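Local coordinates for protein VESB protease (Vibrio cholerae, PDB 4LK4) that probably cleaves peptide bonds as a secreted trypsin-like serine endopeptidase of the S1 family, and carries an Ig-like domain behind its protease domain, at residues Tyr270-Tyr280 with Asp297-Thr307; Val163-Met172 with Gly226-Val234. The protein carries 1 engineered substitution. All coordinates share one frame; numbering follows the deposited sequence.

Contact 1. Residues Tyr270-Tyr280 with Asp297-Thr307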
# COMPACT_ATOMS: atom_id res chain seq x y z
N TYR A 270 8.25 -4.03 -16.90
CA TYR A 270 9.20 -3.97 -15.79
C TYR A 270 10.25 -2.92 -16.15
O TYR A 270 10.83 -2.98 -17.24
CB TYR A 270 9.84 -5.36 -15.57
CG TYR A 270 8.78 -6.39 -15.29
CD1 TYR A 270 8.14 -7.06 -16.33
CD2 TYR A 270 8.35 -6.62 -13.99
CE1 TYR A 270 7.11 -7.96 -16.08
CE2 TYR A 270 7.33 -7.53 -13.73
CZ TYR A 270 6.71 -8.18 -14.78
OH TYR A 270 5.67 -9.06 -14.53
N THR A 271 10.46 -1.95 -15.26
CA THR A 271 11.31 -0.81 -15.54
C THR A 271 12.26 -0.52 -14.37
O THR A 271 11.83 -0.43 -13.22
CB THR A 271 10.45 0.43 -15.74
OG1 THR A 271 9.40 0.12 -16.67
CG2 THR A 271 11.27 1.58 -16.28
N ASN A 272 13.54 -0.35 -14.68
CA ASN A 272 14.54 -0.05 -13.66
C ASN A 272 14.65 1.45 -13.44
O ASN A 272 15.17 2.16 -14.31
CB ASN A 272 15.89 -0.58 -14.09
CG ASN A 272 16.99 -0.26 -13.11
OD1 ASN A 272 16.76 -0.20 -11.90
ND2 ASN A 272 18.21 -0.09 -13.62
N LEU A 273 14.18 1.92 -12.29
CA LEU A 273 14.34 3.31 -11.91
C LEU A 273 15.61 3.55 -11.08
O LEU A 273 15.87 4.69 -10.70
CB LEU A 273 13.12 3.79 -11.13
CG LEU A 273 11.77 3.66 -11.84
CD1 LEU A 273 10.63 4.14 -10.96
CD2 LEU A 273 11.78 4.44 -13.14
N ASP A 274 16.39 2.50 -10.80
CA ASP A 274 17.62 2.63 -10.01
C ASP A 274 18.79 3.09 -10.89
O ASP A 274 18.80 2.84 -12.09
CB ASP A 274 17.96 1.30 -9.30
CG ASP A 274 18.73 1.49 -7.96
OD1 ASP A 274 19.56 2.43 -7.82
OD2 ASP A 274 18.52 0.67 -7.03
N ALA A 275 19.77 3.75 -10.28
CA ALA A 275 20.93 4.29 -11.01
C ALA A 275 21.86 3.17 -11.50
O ALA A 275 22.53 3.30 -12.55
CB ALA A 275 21.69 5.30 -10.15
N ASN A 276 21.89 2.06 -10.75
CA ASN A 276 22.66 0.89 -11.18
C ASN A 276 21.88 -0.07 -12.04
O ASN A 276 20.68 -0.23 -11.87
CB ASN A 276 23.19 0.14 -9.97
CG ASN A 276 24.44 0.77 -9.41
OD1 ASN A 276 25.40 1.04 -10.15
ND2 ASN A 276 24.44 1.03 -8.11
N ALA A 277 22.57 -0.72 -12.95
CA ALA A 277 21.94 -1.62 -13.90
C ALA A 277 21.35 -2.87 -13.22
O ALA A 277 21.86 -3.36 -12.22
CB ALA A 277 22.94 -2.04 -14.97
N LEU A 278 20.29 -3.39 -13.83
CA LEU A 278 19.60 -4.59 -13.38
C LEU A 278 19.88 -5.71 -14.38
O LEU A 278 19.91 -5.44 -15.58
CB LEU A 278 18.11 -4.32 -13.38
CG LEU A 278 17.35 -4.53 -12.08
CD1 LEU A 278 17.83 -3.54 -11.03
CD2 LEU A 278 15.87 -4.36 -12.37
N THR A 279 20.07 -6.94 -13.91
CA THR A 279 20.26 -8.08 -14.84
C THR A 279 19.23 -9.16 -14.56
O THR A 279 19.17 -9.69 -13.46
CB THR A 279 21.67 -8.70 -14.74
OG1 THR A 279 22.66 -7.70 -14.97
CG2 THR A 279 21.85 -9.82 -15.77
N TYR A 280 18.43 -9.47 -15.56
CA TYR A 280 17.42 -10.52 -15.46
C TYR A 280 18.12 -11.86 -15.29
O TYR A 280 18.88 -12.27 -16.15
CB TYR A 280 16.58 -10.52 -16.74
CG TYR A 280 15.42 -11.48 -16.81
CD1 TYR A 280 14.64 -11.78 -15.70
CD2 TYR A 280 15.06 -12.02 -18.02
CE1 TYR A 280 13.56 -12.65 -15.81
CE2 TYR A 280 13.98 -12.87 -18.14
CZ TYR A 280 13.23 -13.19 -17.04
OH TYR A 280 12.16 -14.05 -17.24
N ASP A 297 8.88 -13.19 -23.88
CA ASP A 297 9.63 -12.71 -22.72
C ASP A 297 10.69 -11.74 -23.21
O ASP A 297 11.81 -12.13 -23.49
CB ASP A 297 10.28 -13.88 -21.97
CG ASP A 297 11.05 -13.44 -20.72
OD1 ASP A 297 11.26 -12.23 -20.47
OD2 ASP A 297 11.46 -14.32 -19.96
N GLY A 298 10.31 -10.47 -23.31
CA GLY A 298 11.22 -9.42 -23.70
C GLY A 298 12.41 -9.28 -22.77
O GLY A 298 13.50 -8.92 -23.20
N CYS A 299 12.22 -9.58 -21.49
CA CYS A 299 13.31 -9.43 -20.54
C CYS A 299 14.42 -10.41 -20.85
O CYS A 299 15.58 -10.11 -20.61
CB CYS A 299 12.83 -9.59 -19.10
SG CYS A 299 11.62 -8.36 -18.60
N SER A 300 14.07 -11.57 -21.40
CA SER A 300 15.11 -12.51 -21.84
C SER A 300 15.81 -12.03 -23.12
O SER A 300 16.95 -12.41 -23.35
CB SER A 300 14.55 -13.94 -22.03
OG SER A 300 13.67 -14.03 -23.12
N THR A 301 15.16 -11.20 -23.94
CA THR A 301 15.83 -10.63 -25.10
C THR A 301 16.78 -9.53 -24.68
O THR A 301 17.91 -9.48 -25.13
CB THR A 301 14.83 -10.05 -26.13
OG1 THR A 301 13.90 -11.07 -26.54
CG2 THR A 301 15.60 -9.54 -27.35
N LYS A 302 16.32 -8.61 -23.84
CA LYS A 302 17.17 -7.52 -23.35
C LYS A 302 18.19 -7.97 -22.30
O LYS A 302 19.35 -7.58 -22.37
CB LYS A 302 16.32 -6.38 -22.79
CG LYS A 302 15.42 -5.70 -23.82
CD LYS A 302 14.90 -4.38 -23.25
CE LYS A 302 13.85 -3.76 -24.15
NZ LYS A 302 13.74 -2.29 -23.93
N VAL A 303 17.75 -8.77 -21.32
CA VAL A 303 18.59 -9.29 -20.22
C VAL A 303 19.04 -8.24 -19.21
O VAL A 303 18.75 -8.36 -18.02
CB VAL A 303 19.82 -10.06 -20.72
CG1 VAL A 303 20.56 -10.69 -19.55
CG2 VAL A 303 19.38 -11.14 -21.68
N THR A 304 19.76 -7.23 -19.69
CA THR A 304 20.23 -6.12 -18.84
C THR A 304 19.40 -4.85 -19.05
O THR A 304 19.02 -4.52 -20.17
CB THR A 304 21.75 -5.86 -19.08
OG1 THR A 304 22.50 -6.61 -18.12
CG2 THR A 304 22.12 -4.37 -18.93
N LEU A 305 19.14 -4.16 -17.94
CA LEU A 305 18.28 -2.98 -17.90
C LEU A 305 19.01 -1.83 -17.24
O LEU A 305 19.22 -1.83 -16.03
CB LEU A 305 17.00 -3.25 -17.10
CG LEU A 305 15.98 -4.21 -17.70
CD1 LEU A 305 14.70 -4.20 -16.88
CD2 LEU A 305 15.69 -3.85 -19.15
N ALA A 306 19.39 -0.85 -18.04
CA ALA A 306 20.06 0.33 -17.55
C ALA A 306 19.00 1.23 -16.91
O ALA A 306 17.83 0.87 -16.87
CB ALA A 306 20.78 1.04 -18.69
N THR A 307 19.41 2.39 -16.41
CA THR A 307 18.47 3.32 -15.78
C THR A 307 17.45 3.80 -16.81
O THR A 307 17.81 4.32 -17.86
CB THR A 307 19.23 4.52 -15.17
OG1 THR A 307 20.27 4.04 -14.32
CG2 THR A 307 18.30 5.41 -14.41
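Tyr280 lies over Cys299 and donates its hydroxyl proton to Asp297, the N-cap of helix 298-302. The site lies at the edge of the Ig-like beta-sandwich domain, where strand 304-305 ends the sheet beside strand 278-283. Tyr280 OH donates to Asp297 OD2 over 2.8 Å, on the syn side of the carboxylate. Ring and carboxylate planes are 63° apart. The other carboxylate oxygen, Asp297 OD1, makes the capping bond: it accepts from Ser300 N at 3.0 Å, from above the carboxylate plane. Asp297 thus joins the helix start to the tyrosine. With CG anti to the backbone N (chi1 -177°), the Tyr280 ring is carried over Cys299, whose CB sits over one ring face, 3.8 Å from the ring centroid, in a CH-pi contact. Cys299 SG lies farther above the ring and is tied to Cys311 by a disulfide. Tyr280 OH has a second partner in Asn283.

Between the strands the pairing is antiparallel. Leu278 and Leu305 form a hydrogen-bonded pair, and their CB atoms meet at 4.0 Å. Thr279 and Thr304 are the next, non-hydrogen-bonded pair; their hydroxyls share a weak hydrogen bond. Tyr280 N bonds to Val303 O at 2.7 Å, where the chain leaves the helix with positive phi.

At the turn, Asn272 OD1 takes Asp274 N in an Asx turn. Asn272 ND2 gives a hydrogen bond to Asn276 O and weak ones to Leu305 O and Ala306 O. Thr307 OG1 donates to Asp274 O at 2.9 Å, in the carbonyl plane and on a lone pair.

Contact 2. Residues Val163-Met172 with Gly226-Val234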
# COMPACT_ATOMS: atom_id res chain seq x y z
N VAL A 163 -4.45 -1.61 22.32
CA VAL A 163 -5.27 -2.64 22.95
C VAL A 163 -4.53 -4.00 22.95
O VAL A 163 -3.71 -4.25 22.07
CB VAL A 163 -6.57 -2.81 22.13
CG1 VAL A 163 -7.46 -3.93 22.67
CG2 VAL A 163 -7.34 -1.50 22.08
N SER A 164 -4.81 -4.86 23.94
CA SER A 164 -4.24 -6.24 24.00
C SER A 164 -4.59 -6.99 22.74
O SER A 164 -5.75 -7.02 22.36
CB SER A 164 -4.78 -7.07 25.19
OG SER A 164 -4.55 -6.42 26.46
N GLN A 165 -3.62 -7.61 22.10
CA GLN A 165 -3.93 -8.36 20.93
C GLN A 165 -4.96 -9.46 21.19
O GLN A 165 -5.88 -9.63 20.40
CB GLN A 165 -2.68 -8.91 20.24
CG GLN A 165 -2.93 -9.34 18.79
CD GLN A 165 -3.06 -8.19 17.81
OE1 GLN A 165 -2.64 -7.09 18.07
NE2 GLN A 165 -3.64 -8.47 16.65
N SER A 166 -4.89 -10.18 22.30
CA SER A 166 -5.90 -11.25 22.49
C SER A 166 -7.32 -10.63 22.54
O SER A 166 -8.30 -11.23 22.08
CB SER A 166 -5.62 -12.11 23.73
OG SER A 166 -5.72 -11.32 24.90
N LEU A 167 -7.40 -9.41 23.07
CA LEU A 167 -8.68 -8.69 23.16
C LEU A 167 -9.19 -8.15 21.84
O LEU A 167 -10.39 -8.21 21.54
CB LEU A 167 -8.53 -7.55 24.12
CG LEU A 167 -9.78 -7.26 24.91
CD1 LEU A 167 -10.37 -8.54 25.52
CD2 LEU A 167 -9.40 -6.24 25.99
N CYS A 168 -8.26 -7.62 21.07
CA CYS A 168 -8.52 -7.16 19.72
C CYS A 168 -9.21 -8.26 18.93
O CYS A 168 -10.19 -8.02 18.21
CB CYS A 168 -7.17 -6.80 19.11
SG CYS A 168 -7.19 -6.15 17.45
N GLN A 169 -8.73 -9.48 19.09
CA GLN A 169 -9.27 -10.58 18.33
C GLN A 169 -10.68 -10.92 18.73
O GLN A 169 -11.54 -11.18 17.88
CB GLN A 169 -8.42 -11.83 18.47
CG GLN A 169 -9.06 -13.01 17.77
CD GLN A 169 -8.52 -14.28 18.30
OE1 GLN A 169 -7.91 -15.06 17.56
NE2 GLN A 169 -8.70 -14.51 19.60
N ILE A 170 -10.91 -10.94 20.03
CA ILE A 170 -12.21 -11.30 20.54
C ILE A 170 -13.26 -10.26 20.14
O ILE A 170 -14.38 -10.62 19.74
CB ILE A 170 -12.15 -11.50 22.06
CG1 ILE A 170 -11.49 -12.86 22.34
CG2 ILE A 170 -13.53 -11.39 22.70
CD1 ILE A 170 -10.88 -12.97 23.73
N VAL A 171 -12.90 -8.98 20.26
CA VAL A 171 -13.87 -7.92 20.05
C VAL A 171 -14.14 -7.73 18.56
O VAL A 171 -15.30 -7.64 18.15
CB VAL A 171 -13.40 -6.60 20.68
CG1 VAL A 171 -14.38 -5.48 20.38
CG2 VAL A 171 -13.24 -6.78 22.19
N MET A 172 -13.07 -7.70 17.77
CA MET A 172 -13.17 -7.33 16.36
C MET A 172 -13.24 -8.52 15.38
O MET A 172 -13.90 -8.42 14.35
CB MET A 172 -12.02 -6.39 16.02
CG MET A 172 -12.05 -5.06 16.80
SD MET A 172 -13.65 -4.22 16.75
CE MET A 172 -13.71 -3.66 15.07
N GLY A 226 -19.09 0.25 20.91
CA GLY A 226 -18.36 -0.83 21.57
C GLY A 226 -17.40 -1.58 20.68
O GLY A 226 -17.36 -2.80 20.69
N THR A 227 -16.61 -0.84 19.90
CA THR A 227 -15.57 -1.39 19.02
C THR A 227 -14.23 -0.59 19.11
O THR A 227 -14.18 0.58 19.55
CB THR A 227 -16.01 -1.35 17.54
OG1 THR A 227 -16.14 0.03 17.13
CG2 THR A 227 -17.37 -2.12 17.31
N TYR A 228 -13.17 -1.25 18.67
CA TYR A 228 -11.86 -0.66 18.49
C TYR A 228 -11.65 -0.29 17.02
O TYR A 228 -12.38 -0.75 16.15
CB TYR A 228 -10.78 -1.69 18.84
CG TYR A 228 -10.94 -2.34 20.19
CD1 TYR A 228 -11.20 -1.57 21.33
CD2 TYR A 228 -10.78 -3.70 20.34
CE1 TYR A 228 -11.33 -2.16 22.58
CE2 TYR A 228 -10.92 -4.31 21.58
CZ TYR A 228 -11.19 -3.53 22.70
OH TYR A 228 -11.32 -4.13 23.93
N GLY A 229 -10.61 0.49 16.75
CA GLY A 229 -10.15 0.73 15.40
C GLY A 229 -9.08 -0.30 15.10
O GLY A 229 -8.32 -0.69 16.00
N VAL A 230 -9.04 -0.75 13.84
CA VAL A 230 -8.10 -1.76 13.42
C VAL A 230 -7.10 -1.16 12.45
O VAL A 230 -7.47 -0.48 11.50
CB VAL A 230 -8.86 -2.90 12.77
CG1 VAL A 230 -7.89 -3.92 12.22
CG2 VAL A 230 -9.80 -3.52 13.79
N TYR A 231 -5.82 -1.43 12.69
CA TYR A 231 -4.72 -0.76 12.00
C TYR A 231 -3.77 -1.80 11.45
O TYR A 231 -3.38 -2.74 12.15
CB TYR A 231 -3.97 0.15 12.97
CG TYR A 231 -4.85 1.20 13.61
CD1 TYR A 231 -5.62 0.91 14.73
CD2 TYR A 231 -4.95 2.46 13.05
CE1 TYR A 231 -6.46 1.85 15.27
CE2 TYR A 231 -5.76 3.42 13.59
CZ TYR A 231 -6.52 3.11 14.69
OH TYR A 231 -7.30 4.12 15.21
N THR A 232 -3.42 -1.67 10.18
CA THR A 232 -2.46 -2.56 9.60
C THR A 232 -1.14 -2.32 10.32
O THR A 232 -0.79 -1.18 10.64
CB THR A 232 -2.32 -2.32 8.10
OG1 THR A 232 -3.57 -2.58 7.46
CG2 THR A 232 -1.28 -3.25 7.50
N ASN A 233 -0.45 -3.42 10.62
CA ASN A 233 0.75 -3.42 11.41
C ASN A 233 2.04 -3.18 10.59
O ASN A 233 2.53 -4.08 9.92
CB ASN A 233 0.80 -4.76 12.12
CG ASN A 233 2.04 -4.96 12.94
OD1 ASN A 233 2.97 -4.13 12.93
ND2 ASN A 233 2.07 -6.06 13.69
N VAL A 234 2.58 -1.97 10.65
CA VAL A 234 3.73 -1.64 9.83
C VAL A 234 4.99 -2.46 10.17
O VAL A 234 5.78 -2.80 9.26
CB VAL A 234 4.03 -0.13 9.88
CG1 VAL A 234 5.42 0.20 9.33
CG2 VAL A 234 3.00 0.62 9.09
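The backbones of helix 165-172 and residues 226-234 stay well apart, approaching most closely at Val171 and Thr227 with CA atoms 6.8 Å apart, so side chains fill the gap. Both belong to the trypsin-like domain: the helix follows strand 156-162, and strand 229-233 lies in the sheet that also holds that strand. Tyr228, just before the strand, is the centre of the contact. Its ring rests against Val163, Val171 and Met172. Val163 CG1 lies over one ring face, offset toward the rim, 3.9 Å from the centroid, a CH-pi contact. The Val171 and Tyr228 side chains cross at about a right angle, and Val171 CG2 touches Tyr228 CE2 at 3.4 Å. The phenol end runs out to Leu167, whose CD2 is 3.5 Å from Tyr228 OH.

Met172 bridges the Tyr228 ring, its backbone and Val230. Its chain is bent at chi2 (-50°) and chi3 (-71°), which folds SD and CE back toward the Tyr228 backbone. Tyr228 N gives a weak hydrogen bond to Met172 SD at 3.6 Å. Met172 CE lies 3.4 Å from Tyr228 O, and CG packs on Val230 CG2 at 4.1 Å. Trp217 adjoins both Met172 and Val230. Cys168, on the helix, is joined to Cys186 of strand 184-189 by a disulfide.

The contact is mainly apolar, and a thioether is a poor acceptor. Apart from the disulfide, the helix is probably held on Tyr228 and the start of the strand mainly by van der Waals fit.

Overall arrangement
The two contacts lie on opposite sides of the chain's centre. Their centres are about 43 Å apart and their nearest atoms about 21 Å apart, so they do not touch. Contact 2 comes first along the chain and closes before contact 1 opens. It joins helix 165-172 and the residues leading into it to the start of strand 229-233 and the residues before it, part of the second beta-barrel of the trypsin-like fold. Contact 1 belongs to the Ig-like domain that follows, at one edge of its sheet, where strand 304-305 pairs with strand 278-283. They share no sheet or helix. Each holds one cysteine of a disulfide within its own domain, and neither disulfide links the two domains.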